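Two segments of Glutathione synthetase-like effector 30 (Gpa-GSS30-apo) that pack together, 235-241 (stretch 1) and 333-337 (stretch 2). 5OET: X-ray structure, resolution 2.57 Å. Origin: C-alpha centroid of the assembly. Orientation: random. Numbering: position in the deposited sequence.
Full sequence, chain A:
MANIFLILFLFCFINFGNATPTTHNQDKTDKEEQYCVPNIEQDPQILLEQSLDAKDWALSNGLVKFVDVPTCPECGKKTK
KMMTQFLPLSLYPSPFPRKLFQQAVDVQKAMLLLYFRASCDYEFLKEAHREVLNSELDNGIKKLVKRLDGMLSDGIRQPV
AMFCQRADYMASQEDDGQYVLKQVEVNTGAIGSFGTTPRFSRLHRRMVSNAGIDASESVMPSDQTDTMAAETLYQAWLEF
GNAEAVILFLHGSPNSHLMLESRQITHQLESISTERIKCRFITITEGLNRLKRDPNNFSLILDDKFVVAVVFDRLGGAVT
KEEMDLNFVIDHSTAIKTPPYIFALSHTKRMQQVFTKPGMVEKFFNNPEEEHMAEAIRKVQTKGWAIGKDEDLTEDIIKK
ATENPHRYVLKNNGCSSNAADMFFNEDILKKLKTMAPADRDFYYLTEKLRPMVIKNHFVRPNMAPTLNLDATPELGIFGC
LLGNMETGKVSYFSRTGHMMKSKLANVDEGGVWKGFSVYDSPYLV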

# COMPACT_ATOMS: atom_id res chain seq x y z
N GLN A 235 -0.75 -24.86 5.40
CA GLN A 235 -0.35 -26.23 5.72
C GLN A 235 -0.71 -26.60 7.16
O GLN A 235 -1.07 -27.73 7.40
N ALA A 236 -0.62 -25.66 8.10
CA ALA A 236 -1.07 -25.91 9.48
C ALA A 236 -2.58 -26.17 9.56
O ALA A 236 -3.04 -27.11 10.23
N TRP A 237 -3.35 -25.33 8.88
CA TRP A 237 -4.79 -25.50 8.79
C TRP A 237 -5.12 -26.89 8.25
O TRP A 237 -5.94 -27.59 8.83
N LEU A 238 -4.47 -27.29 7.16
CA LEU A 238 -4.65 -28.64 6.63
C LEU A 238 -4.30 -29.76 7.61
O LEU A 238 -5.02 -30.75 7.67
N GLU A 239 -3.21 -29.63 8.37
CA GLU A 239 -2.85 -30.65 9.36
C GLU A 239 -3.89 -30.78 10.48
O GLU A 239 -4.02 -31.83 11.08
N PHE A 240 -4.61 -29.71 10.78
CA PHE A 240 -5.71 -29.76 11.75
C PHE A 240 -6.93 -30.52 11.20
O PHE A 240 -7.60 -31.23 11.94
N GLY A 241 -7.21 -30.34 9.91
CA GLY A 241 -8.10 -31.23 9.17
C GLY A 241 -9.59 -31.05 9.43
O GLY A 241 -10.33 -32.04 9.42
N SER A 333 -4.60 -26.80 24.49
CA SER A 333 -5.80 -27.03 23.72
C SER A 333 -5.37 -27.63 22.39
O SER A 333 -4.19 -27.63 22.09
N THR A 334 -6.32 -28.07 21.58
CA THR A 334 -5.96 -28.75 20.35
C THR A 334 -5.54 -27.83 19.20
O THR A 334 -5.07 -28.32 18.18
N ALA A 335 -5.68 -26.51 19.34
CA ALA A 335 -5.26 -25.60 18.28
C ALA A 335 -3.75 -25.69 18.07
O ALA A 335 -2.99 -25.89 19.02
N ILE A 336 -3.31 -25.56 16.82
CA ILE A 336 -1.90 -25.49 16.53
C ILE A 336 -1.43 -24.10 16.96
O ILE A 336 -2.07 -23.11 16.63
N LYS A 337 -0.36 -24.04 17.74
CA LYS A 337 0.24 -22.78 18.21
C LYS A 337 1.44 -22.44 17.33
O LYS A 337 1.97 -23.31 16.64

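The end of a helix, residues 235-240, packs against the segment 333-337 through a small, largely apolar contact that buries 209 Å² in total. No hydrogen bond crosses between the two stretches, so the fit rests on van der Waals contact.

Ser333 lies beyond the reach of the helix. Its side chain, in the p rotamer (chi1 79°), turns back on its own segment, where Ser333 OG accepts a weak hydrogen bond from the backbone N of Ala335 (3.4 Å); OG is also hydrogen-bonded elsewhere in the structure. Thr334 is the first residue to meet the helix. Its CA-to-CB bond points toward stretch 1, and with chi1 at 68° (p) Thr334 OG1 comes to 3.8 Å from CE1 of Phe240. The closer approach is made by the backbone: the Thr334 O lies 3.3 Å from Phe240 CE1, at the edge of the ring and near its plane, an arrangement that sets a carbonyl oxygen against the slightly positive rim of the aromatic ring. Phe240 reaches this position from the last turn of the helix with chi1 at -168° (t) and chi2 at 81°, its CB directed toward the other stretch.

Ala335 turns its methyl group away from the helix and contributes mainly backbone, its CA lying 4.3 Å from Phe240 CE1. Ala335 O accepts a hydrogen bond from Lys337 NZ at 2.7 Å.

Ile336 gives the largest buried area of the contact, 72 Å². In the mt conformation (chi1 -63°, chi2 173°) its side chain extends toward the helix and delivers CD1 among Ala236, Glu239 and Phe240. Ile336 CD1 sits 3.2 Å from the Ala236 O and 4.1 Å from Ala236 CB, and 4.4 Å from Phe240 CB. The backbones come closest here, with CA of Ala236 and CA of Ile336 7.1 Å apart. The same Ala236 O accepts the helical hydrogen bond from Phe240 N (3.1 Å), so this oxygen keeps its helical partner while also touching the methyl group. Glu239 adds only its aliphatic base, CB lying 4.4 Å from Ile336 CD1; chi1 is -52° (m), and the carboxylate leads away, with Glu239 OE2 2.8 Å from the Gln235 O.

Lys337 closes the segment out of reach of the helix. Its side chain curls back along stretch 2 (chi1 -88°, chi2 71°, chi3 65°), which brings NZ to Ala335 O. On the helix, Trp237 and Leu238 face away from the contact.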

# COMPACT_ATOMS: atom_id res chain seq x y z
CB GLN A 235 1.15 -26.47 5.50
CG GLN A 235 1.60 -26.39 4.05
CD GLN A 235 1.04 -27.50 3.21
OE1 GLN A 235 1.06 -28.67 3.58
NE2 GLN A 235 0.51 -27.14 2.05
CB ALA A 236 -0.67 -24.78 10.40
CB TRP A 237 -5.36 -24.42 7.88
CG TRP A 237 -6.83 -24.41 7.81
CD1 TRP A 237 -7.69 -23.89 8.73
CD2 TRP A 237 -7.63 -24.93 6.75
NE1 TRP A 237 -8.98 -24.05 8.30
CE2 TRP A 237 -8.97 -24.68 7.09
CE3 TRP A 237 -7.34 -25.57 5.54
CZ2 TRP A 237 -10.02 -25.07 6.27
CZ3 TRP A 237 -8.38 -25.94 4.73
CH2 TRP A 237 -9.70 -25.69 5.09
CB LEU A 238 -3.85 -28.84 5.34
CG LEU A 238 -4.29 -28.10 4.08
CD1 LEU A 238 -3.28 -28.39 2.97
CD2 LEU A 238 -5.69 -28.52 3.66
CB GLU A 239 -1.48 -30.42 10.00
CG GLU A 239 -0.27 -30.20 9.10
CD GLU A 239 -0.28 -30.92 7.73
OE1 GLU A 239 -0.42 -32.18 7.67
OE2 GLU A 239 -0.11 -30.21 6.69
CB PHE A 240 -6.11 -28.34 12.19
CG PHE A 240 -7.01 -28.32 13.38
CD1 PHE A 240 -6.49 -28.44 14.65
CD2 PHE A 240 -8.39 -28.17 13.22
CE1 PHE A 240 -7.34 -28.44 15.75
CE2 PHE A 240 -9.24 -28.15 14.33
CZ PHE A 240 -8.72 -28.29 15.59
CB SER A 333 -6.53 -25.73 23.45
OG SER A 333 -5.91 -25.02 22.39
CB THR A 334 -7.06 -29.70 19.87
OG1 THR A 334 -8.20 -28.95 19.45
CG2 THR A 334 -7.41 -30.70 21.01
CB ALA A 335 -5.66 -24.16 18.60
CB ILE A 336 -1.61 -25.74 15.05
CG1 ILE A 336 -2.05 -27.16 14.68
CG2 ILE A 336 -0.12 -25.55 14.76
CD1 ILE A 336 -1.95 -27.46 13.19
CB LYS A 337 0.68 -22.87 19.67
CG LYS A 337 -0.40 -22.51 20.68
CD LYS A 337 -1.50 -23.55 20.77
CE LYS A 337 -0.99 -24.88 21.29
NZ LYS A 337 -2.12 -25.80 21.60